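Local coordinates for iron binding protein FbpA (PDB 1Q35) that probably binds ferric iron in the periplasm as the solute-binding component of a bacterial iron-uptake system, at residues Asp93-Leu98 with Lys229-Val234; Thr100-Ile105 with Ile218-Gly223; Leu265-Pro270 with Ala279-Trp284. One frame throughout, in Å; residues are numbered along the deposited sequence.

Overall arrangement
Strand 96-108 ties the three contacts together. Its first part pairs with strand 228-236 in contact 1, its later part meets 218-223 in contact 2, and T100, at the start of contact 2's strand segment, bonds through its backbone N to Y269 O of contact 3. The centres of contacts 1 and 2 lie about 19 Å apart, those of 1 and 3 about 18 Å, and those of 2 and 3 about 13 Å. Along the chain, contact 2 is nested within the loop closed by contact 1, and contact 3 follows both. All lie on or beside one mixed sheet of the two-lobed periplasmic-binding-protein fold, near Y142, Y198 and Y199, the tyrosines that bind iron(III) in a structure of this protein.

Contact 1. Residues Asp93-Leu98 with Lys229-Val234; sequences DQWFGL and KNISGV
F96 with V234 forms a hydrogen-bonded antiparallel pair and G97 with G233 the adjoining non-hydrogen-bonded one, between short strands whose axes are turned 118° from each other. These belong to strands 96-108 and 228-236, neighbouring antiparallel strands in the mixed sheet of a periplasmic-binding-protein fold. F96 and V234 exchange two backbone bonds, and L98 N adds a nearly straight one to S232 O (2.8 Å, 178°). The two glycines bring the chains close, with G97 CA 4.1 Å from G233 CA.

V234 is the residue most covered across the contact. Its CG1 sits between its own backbone N and carbonyl carbon (chi1 64°), where it meets F96 CB at 4.0 Å and, on another side, L98 CD1 at the same distance. V234 O lies close to the plane of the F96 ring, at its edge, 4.0 Å from CD1. Helix 243-254 covers this group, I250 touching both F96 and V234 and L253 touching L98.

A second apolar cluster forms around W95. The W95 and I231 side chains cross at about a right angle, and CZ3 of the indole meets I231 CD1 at 3.9 Å. L294 of helix 294-298 packs on both residues, while V63, M64 and V67 of helix 60-68 also touch the tryptophan. Near L98, S232 OG is hydrogen-bonded to T99 OG1 and lies 3.9 Å from L98 CB.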
loop_
_atom_site.group_PDB
_atom_site.type_symbol
_atom_site.label_atom_id
_atom_site.label_comp_id
_atom_site.label_asym_id
_atom_site.label_seq_id
_atom_site.Cartn_x
_atom_site.Cartn_y
_atom_site.Cartn_z
ATOM N N ASP A 93 -16.657 11.692 -3.521
ATOM C CA ASP A 93 -16.880 10.760 -4.639
ATOM C C ASP A 93 -15.830 10.743 -5.760
ATOM O O ASP A 93 -16.121 10.278 -6.858
ATOM C CB ASP A 93 -18.264 10.997 -5.270
ATOM C CG ASP A 93 -19.401 10.803 -4.293
ATOM O OD1 ASP A 93 -19.266 10.034 -3.316
ATOM O OD2 ASP A 93 -20.497 11.385 -4.444
ATOM N N GLN A 94 -14.607 11.188 -5.490
ATOM C CA GLN A 94 -13.574 11.209 -6.530
ATOM C C GLN A 94 -12.527 10.094 -6.425
ATOM O O GLN A 94 -11.716 9.940 -7.330
ATOM C CB GLN A 94 -12.870 12.562 -6.556
ATOM C CG GLN A 94 -13.761 13.718 -6.977
ATOM C CD GLN A 94 -12.958 14.917 -7.411
ATOM O OE1 GLN A 94 -12.487 15.686 -6.573
ATOM N NE2 GLN A 94 -12.768 15.066 -8.716
ATOM N N TRP A 95 -12.533 9.336 -5.330
ATOM C CA TRP A 95 -11.633 8.190 -5.190
ATOM C C TRP A 95 -12.279 7.111 -4.335
ATOM O O TRP A 95 -13.122 7.386 -3.487
ATOM C CB TRP A 95 -10.260 8.600 -4.629
ATOM C CG TRP A 95 -10.285 9.172 -3.240
ATOM C CD1 TRP A 95 -10.273 10.494 -2.901
ATOM C CD2 TRP A 95 -10.306 8.444 -2.000
ATOM N NE1 TRP A 95 -10.308 10.634 -1.535
ATOM C CE2 TRP A 95 -10.325 9.392 -0.955
ATOM C CE3 TRP A 95 -10.324 7.084 -1.665
ATOM C CZ2 TRP A 95 -10.361 9.029 0.393
ATOM C CZ3 TRP A 95 -10.354 6.724 -0.320
ATOM C CH2 TRP A 95 -10.375 7.695 0.687
ATOM N N PHE A 96 -11.839 5.874 -4.554
ATOM C CA PHE A 96 -12.448 4.696 -3.951
ATOM C C PHE A 96 -11.388 3.685 -3.553
ATOM O O PHE A 96 -10.579 3.265 -4.369
ATOM C CB PHE A 96 -13.442 4.073 -4.925
ATOM C CG PHE A 96 -14.484 5.041 -5.369
ATOM C CD1 PHE A 96 -14.278 5.830 -6.493
ATOM C CD2 PHE A 96 -15.622 5.244 -4.609
ATOM C CE1 PHE A 96 -15.214 6.782 -6.874
ATOM C CE2 PHE A 96 -16.565 6.185 -4.992
ATOM C CZ PHE A 96 -16.355 6.955 -6.119
ATOM N N GLY A 97 -11.392 3.317 -2.281
ATOM C CA GLY A 97 -10.553 2.241 -1.786
ATOM C C GLY A 97 -11.125 0.892 -2.179
ATOM O O GLY A 97 -12.339 0.689 -2.162
ATOM N N LEU A 98 -10.236 -0.034 -2.535
ATOM C CA LEU A 98 -10.605 -1.389 -2.936
ATOM C C LEU A 98 -10.084 -2.456 -1.967
ATOM O O LEU A 98 -10.717 -3.495 -1.806
ATOM C CB LEU A 98 -10.081 -1.671 -4.342
ATOM C CG LEU A 98 -10.729 -0.838 -5.453
ATOM C CD1 LEU A 98 -9.997 -1.067 -6.762
ATOM C CD2 LEU A 98 -12.215 -1.161 -5.599
ATOM N N LYS A 229 -2.224 1.582 8.338
ATOM C CA LYS A 229 -2.984 1.063 7.212
ATOM C C LYS A 229 -2.932 2.019 6.034
ATOM O O LYS A 229 -2.938 3.239 6.194
ATOM C CB LYS A 229 -4.451 0.878 7.601
ATOM C CG LYS A 229 -4.697 -0.051 8.758
ATOM C CD LYS A 229 -4.310 -1.468 8.453
ATOM C CE LYS A 229 -5.134 -2.102 7.344
ATOM N NZ LYS A 229 -6.587 -2.067 7.633
ATOM N N ASN A 230 -2.907 1.449 4.842
ATOM C CA ASN A 230 -3.007 2.210 3.603
ATOM C C ASN A 230 -3.924 1.409 2.657
ATOM O O ASN A 230 -4.364 0.312 3.002
ATOM C CB ASN A 230 -1.587 2.436 3.052
ATOM C CG ASN A 230 -1.474 3.604 2.067
ATOM O OD1 ASN A 230 -2.464 4.072 1.493
ATOM N ND2 ASN A 230 -0.240 4.062 1.854
ATOM N N ILE A 231 -4.244 1.961 1.494
ATOM C CA ILE A 231 -5.218 1.348 0.594
ATOM C C ILE A 231 -4.680 1.122 -0.799
ATOM O O ILE A 231 -3.850 1.893 -1.287
ATOM C CB ILE A 231 -6.491 2.235 0.455
ATOM C CG1 ILE A 231 -6.149 3.691 0.091
ATOM C CG2 ILE A 231 -7.324 2.175 1.715
ATOM C CD1 ILE A 231 -7.260 4.396 -0.672
ATOM N N SER A 232 -5.165 0.070 -1.449
ATOM C CA SER A 232 -5.187 0.063 -2.904
ATOM C C SER A 232 -6.506 0.713 -3.282
ATOM O O SER A 232 -7.484 0.630 -2.550
ATOM C CB SER A 232 -5.051 -1.341 -3.506
ATOM O OG SER A 232 -6.291 -2.019 -3.607
ATOM N N GLY A 233 -6.528 1.397 -4.410
ATOM C CA GLY A 233 -7.711 2.139 -4.770
ATOM C C GLY A 233 -7.800 2.448 -6.236
ATOM O O GLY A 233 -7.084 1.884 -7.069
ATOM N N VAL A 234 -8.702 3.364 -6.555
ATOM C CA VAL A 234 -8.987 3.672 -7.938
ATOM C C VAL A 234 -9.609 5.049 -8.062
ATOM O O VAL A 234 -10.350 5.499 -7.181
ATOM C CB VAL A 234 -9.886 2.586 -8.568
ATOM C CG1 VAL A 234 -11.264 2.534 -7.908
ATOM C CG2 VAL A 234 -9.995 2.777 -10.059
#

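Contact 2. Residues Thr100-Ile105 with Ile218-Gly223; sequences TRARVI and INFPSG. With FMT (formic acid), chain C.
I105 O is gripped twice by N219: by the side-chain ND2 at 2.9 Å and, weakly, by the backbone N at 3.0 Å. CG of the asparagine stands beside its own backbone N (chi1 -55°), and the acceptor lies in the plane of the amide, although ND2 is tilted 33° from the I105 carbonyl plane. The return bond, I105 N to N219 O, measures 3.1 Å.

V104 spreads its two methyls over the neighbouring residues: CG1 lies 3.6 Å from F220 CD2, and CG2 meets I218 CG1 at 3.9 Å. The F220 and V104 side chains lie side by side, with A102 CB at the ring's edge. The tip of I105, CD1, packs on P221 CG at 3.8 Å.

In the next shell, N219 OD1 accepts from L115 N and ND2 also reaches T107 OG1, fixing the amide. Elsewhere on the strand, R101 NH1 forms a salt bridge with E268 and bonds at 2.9 Å to O2 of a formic acid, probably from the crystallisation liquor. R103, its CB pointing away from 218-223, pairs with D178 and touches Y142, which binds iron(III) in another structure of this protein. The contact thus adds strand 216-219 to a periplasmic-binding-protein sheet.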
loop_
_atom_site.group_PDB
_atom_site.type_symbol
_atom_site.label_atom_id
_atom_site.label_comp_id
_atom_site.label_asym_id
_atom_site.label_seq_id
_atom_site.Cartn_x
_atom_site.Cartn_y
_atom_site.Cartn_z
ATOM N N THR A 100 -7.517 -2.733 1.935
ATOM C CA THR A 100 -6.548 -2.166 2.862
ATOM C C THR A 100 -5.404 -3.148 3.057
ATOM O O THR A 100 -5.517 -4.342 2.785
ATOM C CB THR A 100 -7.148 -1.751 4.227
ATOM O OG1 THR A 100 -7.596 -2.902 4.953
ATOM C CG2 THR A 100 -8.356 -0.836 4.061
ATOM N N ARG A 101 -4.292 -2.592 3.513
ATOM C CA ARG A 101 -3.073 -3.336 3.776
ATOM C C ARG A 101 -2.410 -2.689 4.977
ATOM O O ARG A 101 -2.585 -1.494 5.225
ATOM C CB ARG A 101 -2.143 -3.331 2.558
ATOM C CG ARG A 101 -1.837 -1.965 1.982
ATOM C CD ARG A 101 -2.749 -1.540 0.829
ATOM N NE ARG A 101 -2.655 -2.409 -0.340
ATOM C CZ ARG A 101 -1.694 -2.375 -1.279
ATOM N NH1 ARG A 101 -1.757 -3.226 -2.283
ATOM N NH2 ARG A 101 -0.684 -1.521 -1.244
ATOM N N ALA A 102 -1.671 -3.486 5.735
ATOM C CA ALA A 102 -0.937 -2.992 6.886
ATOM C C ALA A 102 0.546 -2.917 6.549
ATOM O O ALA A 102 1.088 -3.819 5.896
ATOM C CB ALA A 102 -1.146 -3.910 8.080
ATOM N N ARG A 103 1.219 -1.860 6.994
ATOM C CA ARG A 103 2.672 -1.815 6.888
ATOM C C ARG A 103 3.220 -2.320 8.216
ATOM O O ARG A 103 3.143 -1.648 9.241
ATOM C CB ARG A 103 3.179 -0.418 6.517
ATOM C CG ARG A 103 4.613 -0.409 6.022
ATOM C CD ARG A 103 4.888 0.664 4.966
ATOM N NE ARG A 103 6.223 0.526 4.383
ATOM C CZ ARG A 103 6.565 -0.389 3.474
ATOM N NH1 ARG A 103 7.812 -0.453 3.035
ATOM N NH2 ARG A 103 5.679 -1.246 3.004
ATOM N N VAL A 104 3.708 -3.553 8.185
ATOM C CA VAL A 104 4.050 -4.310 9.380
ATOM C C VAL A 104 5.555 -4.350 9.621
ATOM O O VAL A 104 6.337 -3.840 8.820
ATOM C CB VAL A 104 3.482 -5.746 9.280
ATOM C CG1 VAL A 104 1.967 -5.699 9.107
ATOM C CG2 VAL A 104 4.119 -6.533 8.141
ATOM N N ILE A 105 5.936 -4.945 10.747
ATOM C CA ILE A 105 7.330 -5.219 11.057
ATOM C C ILE A 105 7.533 -6.725 11.019
ATOM O O ILE A 105 6.894 -7.466 11.764
ATOM C CB ILE A 105 7.734 -4.655 12.434
ATOM C CG1 ILE A 105 7.535 -3.139 12.463
ATOM C CG2 ILE A 105 9.191 -5.022 12.745
ATOM C CD1 ILE A 105 7.757 -2.506 13.810
ATOM N N ILE A 218 5.428 -12.210 11.153
ATOM C CA ILE A 218 4.682 -10.978 10.904
ATOM C C ILE A 218 4.218 -10.375 12.235
ATOM O O ILE A 218 3.663 -11.074 13.087
ATOM C CB ILE A 218 3.495 -11.220 9.914
ATOM C CG1 ILE A 218 2.803 -9.900 9.568
ATOM C CG2 ILE A 218 2.471 -12.220 10.460
ATOM C CD1 ILE A 218 1.964 -9.953 8.317
ATOM N N ASN A 219 4.469 -9.083 12.420
ATOM C CA ASN A 219 4.093 -8.389 13.651
ATOM C C ASN A 219 3.333 -7.120 13.322
ATOM O O ASN A 219 3.773 -6.332 12.492
ATOM C CB ASN A 219 5.313 -7.995 14.489
ATOM C CG ASN A 219 6.220 -9.160 14.813
ATOM O OD1 ASN A 219 6.054 -9.827 15.839
ATOM N ND2 ASN A 219 7.206 -9.395 13.955
ATOM N N PHE A 220 2.215 -6.909 14.009
ATOM C CA PHE A 220 1.403 -5.708 13.859
ATOM C C PHE A 220 1.725 -4.771 15.017
ATOM O O PHE A 220 1.383 -5.066 16.168
ATOM C CB PHE A 220 -0.083 -6.075 13.880
ATOM C CG PHE A 220 -0.474 -7.040 12.812
ATOM C CD1 PHE A 220 -0.802 -8.350 13.132
ATOM C CD2 PHE A 220 -0.518 -6.646 11.482
ATOM C CE1 PHE A 220 -1.164 -9.247 12.143
ATOM C CE2 PHE A 220 -0.882 -7.541 10.488
ATOM C CZ PHE A 220 -1.200 -8.843 10.816
ATOM N N PRO A 221 2.411 -3.661 14.748
ATOM C CA PRO A 221 2.757 -2.725 15.821
ATOM C C PRO A 221 1.548 -2.315 16.659
ATOM O O PRO A 221 0.451 -2.114 16.139
ATOM C CB PRO A 221 3.359 -1.547 15.058
ATOM C CG PRO A 221 3.964 -2.192 13.866
ATOM C CD PRO A 221 2.953 -3.215 13.449
ATOM N N SER A 222 1.761 -2.211 17.966
ATOM C CA SER A 222 0.678 -2.013 18.924
ATOM C C SER A 222 1.034 -0.948 19.958
ATOM O O SER A 222 0.621 -1.024 21.117
ATOM C CB SER A 222 0.328 -3.343 19.594
ATOM O OG SER A 222 1.465 -3.929 20.193
ATOM N N GLY A 223 1.788 0.058 19.522
ATOM C CA GLY A 223 1.993 1.255 20.310
ATOM C C GLY A 223 0.762 2.144 20.301
ATOM O O GLY A 223 -0.328 1.732 19.912
HETATM C C FMT C . 1.145 -3.771 -4.967
HETATM O O1 FMT C . 0.585 -3.872 -6.162
HETATM O O2 FMT C . 0.460 -3.939 -3.974
#

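Contact 3. Residues Leu265-Pro270 with Ala279-Trp284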
loop_
_atom_site.group_PDB
_atom_site.type_symbol
_atom_site.label_atom_id
_atom_site.label_comp_id
_atom_site.label_asym_id
_atom_site.label_seq_id
_atom_site.Cartn_x
_atom_site.Cartn_y
_atom_site.Cartn_z
ATOM N N LEU A 265 -6.300 -14.408 -3.388
ATOM C CA LEU A 265 -5.135 -14.384 -4.266
ATOM C C LEU A 265 -4.061 -13.408 -3.802
ATOM O O LEU A 265 -2.873 -13.699 -3.906
ATOM C CB LEU A 265 -5.538 -14.032 -5.699
ATOM C CG LEU A 265 -6.553 -14.948 -6.383
ATOM C CD1 LEU A 265 -6.769 -14.509 -7.825
ATOM C CD2 LEU A 265 -6.118 -16.408 -6.326
ATOM N N ASN A 266 -4.469 -12.240 -3.323
ATOM C CA ASN A 266 -3.509 -11.211 -2.941
ATOM C C ASN A 266 -3.191 -11.171 -1.449
ATOM O O ASN A 266 -2.222 -10.529 -1.067
ATOM C CB ASN A 266 -3.996 -9.821 -3.355
ATOM C CG ASN A 266 -3.908 -9.570 -4.848
ATOM O OD1 ASN A 266 -3.669 -10.479 -5.649
ATOM N ND2 ASN A 266 -4.115 -8.312 -5.233
ATOM N N HIS A 267 -4.011 -11.808 -0.613
ATOM C CA HIS A 267 -3.829 -11.765 0.847
ATOM C C HIS A 267 -3.938 -10.354 1.416
ATOM O O HIS A 267 -3.281 -10.015 2.400
ATOM C CB HIS A 267 -2.529 -12.461 1.247
ATOM C CG HIS A 267 -2.524 -13.897 0.855
ATOM N ND1 HIS A 267 -3.296 -14.835 1.504
ATOM C CD2 HIS A 267 -1.916 -14.540 -0.165
ATOM C CE1 HIS A 267 -3.130 -16.007 0.920
ATOM N NE2 HIS A 267 -2.297 -15.857 -0.093
ATOM N N GLU A 268 -4.804 -9.553 0.790
ATOM C CA GLU A 268 -5.133 -8.218 1.260
ATOM C C GLU A 268 -6.433 -8.261 2.046
ATOM O O GLU A 268 -7.142 -9.266 2.055
ATOM C CB GLU A 268 -5.259 -7.256 0.079
ATOM C CG GLU A 268 -3.941 -6.979 -0.611
ATOM C CD GLU A 268 -4.100 -6.018 -1.758
ATOM O OE1 GLU A 268 -4.049 -4.788 -1.522
ATOM O OE2 GLU A 268 -4.284 -6.495 -2.893
ATOM N N TYR A 269 -6.731 -7.167 2.733
ATOM C CA TYR A 269 -7.989 -7.044 3.456
ATOM C C TYR A 269 -9.035 -6.422 2.532
ATOM O O TYR A 269 -8.861 -5.294 2.091
ATOM C CB TYR A 269 -7.811 -6.180 4.707
ATOM C CG TYR A 269 -6.826 -6.777 5.691
ATOM C CD1 TYR A 269 -5.546 -6.256 5.843
ATOM C CD2 TYR A 269 -7.178 -7.886 6.466
ATOM C CE1 TYR A 269 -4.636 -6.823 6.741
ATOM C CE2 TYR A 269 -6.278 -8.456 7.366
ATOM C CZ TYR A 269 -5.012 -7.923 7.495
ATOM O OH TYR A 269 -4.109 -8.481 8.375
ATOM N N PRO A 270 -10.117 -7.132 2.209
ATOM C CA PRO A 270 -11.184 -6.513 1.413
ATOM C C PRO A 270 -11.760 -5.298 2.123
ATOM O O PRO A 270 -11.790 -5.266 3.350
ATOM C CB PRO A 270 -12.251 -7.610 1.315
ATOM C CG PRO A 270 -11.563 -8.862 1.632
ATOM C CD PRO A 270 -10.422 -8.533 2.544
ATOM N N ALA A 279 -7.326 -17.831 4.595
ATOM C CA ALA A 279 -6.961 -18.609 5.772
ATOM C C ALA A 279 -5.611 -18.159 6.334
ATOM O O ALA A 279 -5.441 -18.075 7.545
ATOM C CB ALA A 279 -6.940 -20.100 5.454
ATOM N N ILE A 280 -4.650 -17.860 5.462
ATOM C CA ILE A 280 -3.354 -17.366 5.919
ATOM C C ILE A 280 -3.530 -16.045 6.682
ATOM O O ILE A 280 -3.020 -15.880 7.790
ATOM C CB ILE A 280 -2.374 -17.209 4.732
ATOM C CG1 ILE A 280 -1.888 -18.588 4.265
ATOM C CG2 ILE A 280 -1.191 -16.321 5.113
ATOM C CD1 ILE A 280 -1.068 -18.574 2.988
ATOM N N VAL A 281 -4.272 -15.109 6.099
ATOM C CA VAL A 281 -4.415 -13.784 6.694
ATOM C C VAL A 281 -5.206 -13.865 8.007
ATOM O O VAL A 281 -4.858 -13.222 8.993
ATOM C CB VAL A 281 -5.063 -12.805 5.692
ATOM C CG1 VAL A 281 -5.471 -11.509 6.372
ATOM C CG2 VAL A 281 -4.108 -12.527 4.547
ATOM N N LYS A 282 -6.239 -14.695 8.039
ATOM C CA LYS A 282 -7.008 -14.891 9.267
ATOM C C LYS A 282 -6.142 -15.460 10.392
ATOM O O LYS A 282 -6.330 -15.121 11.561
ATOM C CB LYS A 282 -8.196 -15.817 9.012
ATOM C CG LYS A 282 -9.326 -15.164 8.238
ATOM C CD LYS A 282 -10.573 -16.031 8.212
ATOM C CE LYS A 282 -10.378 -17.287 7.393
ATOM N NZ LYS A 282 -11.674 -17.953 7.101
ATOM N N GLY A 283 -5.199 -16.328 10.035
ATOM C CA GLY A 283 -4.298 -16.944 10.995
ATOM C C GLY A 283 -3.373 -15.971 11.699
ATOM O O GLY A 283 -2.871 -16.263 12.782
ATOM N N TRP A 284 -3.140 -14.810 11.092
ATOM C CA TRP A 284 -2.325 -13.766 11.718
ATOM C C TRP A 284 -3.029 -13.083 12.883
ATOM O O TRP A 284 -2.381 -12.397 13.677
ATOM C CB TRP A 284 -1.934 -12.686 10.707
ATOM C CG TRP A 284 -1.219 -13.180 9.502
ATOM C CD1 TRP A 284 -0.514 -14.342 9.372
ATOM C CD2 TRP A 284 -1.139 -12.519 8.235
ATOM N NE1 TRP A 284 -0.000 -14.441 8.101
ATOM C CE2 TRP A 284 -0.376 -13.335 7.383
ATOM C CE3 TRP A 284 -1.644 -11.312 7.731
ATOM C CZ2 TRP A 284 -0.101 -12.985 6.062
ATOM C CZ3 TRP A 284 -1.366 -10.968 6.416
ATOM C CH2 TRP A 284 -0.603 -11.800 5.600
HETATM O O HOH W 1 -5.095 -10.605 9.738
#
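The Y269 hydroxyl lies in the plane of the W284 indole, at its edge, with OH 3.8 Å from CE3. One face of that indole is turned back onto its own helix: I280 O stands 3.3 Å above the ring plane and V281 CA is also over this face, both offset toward the rim. On the tyrosine, a water lies in the ring plane beyond the hydroxyl, while V281 CG1 comes in obliquely and closely, 3.3 Å from CE2. The imidazole of H267 has V281 CG2 at its edge, near the ring plane, and I280 CD1 approaches it obliquely, 3.9 Å from CE1.

V281 therefore divides its methyls between two rings. CG1 is anti to the backbone N (chi1 169°) and serves Y269; CG2 is directed to H267, 3.7 Å from its CB. H267 is the first residue to leave helical geometry after helix 256-266, with a positive phi of 62°, and its CB points at helix 279-283. F220 packs against both Y269 and W284.

The polar link is a single bridging water, which accepts from Y269 OH (2.7 Å) and donates to V281 O (2.7 Å). On H267 both ring nitrogens are engaged, ND1 with S278 OG and NE2 with D205 OD2, whose carboxylate would favour a proton on NE2. S278 OG is also bonded to V281 N, tying the imidazole to the start of the helix. The joint is thus mainly apolar, V281 and I280 set against H267 and Y269, with Y269 OH and V281 O satisfied through their shared water.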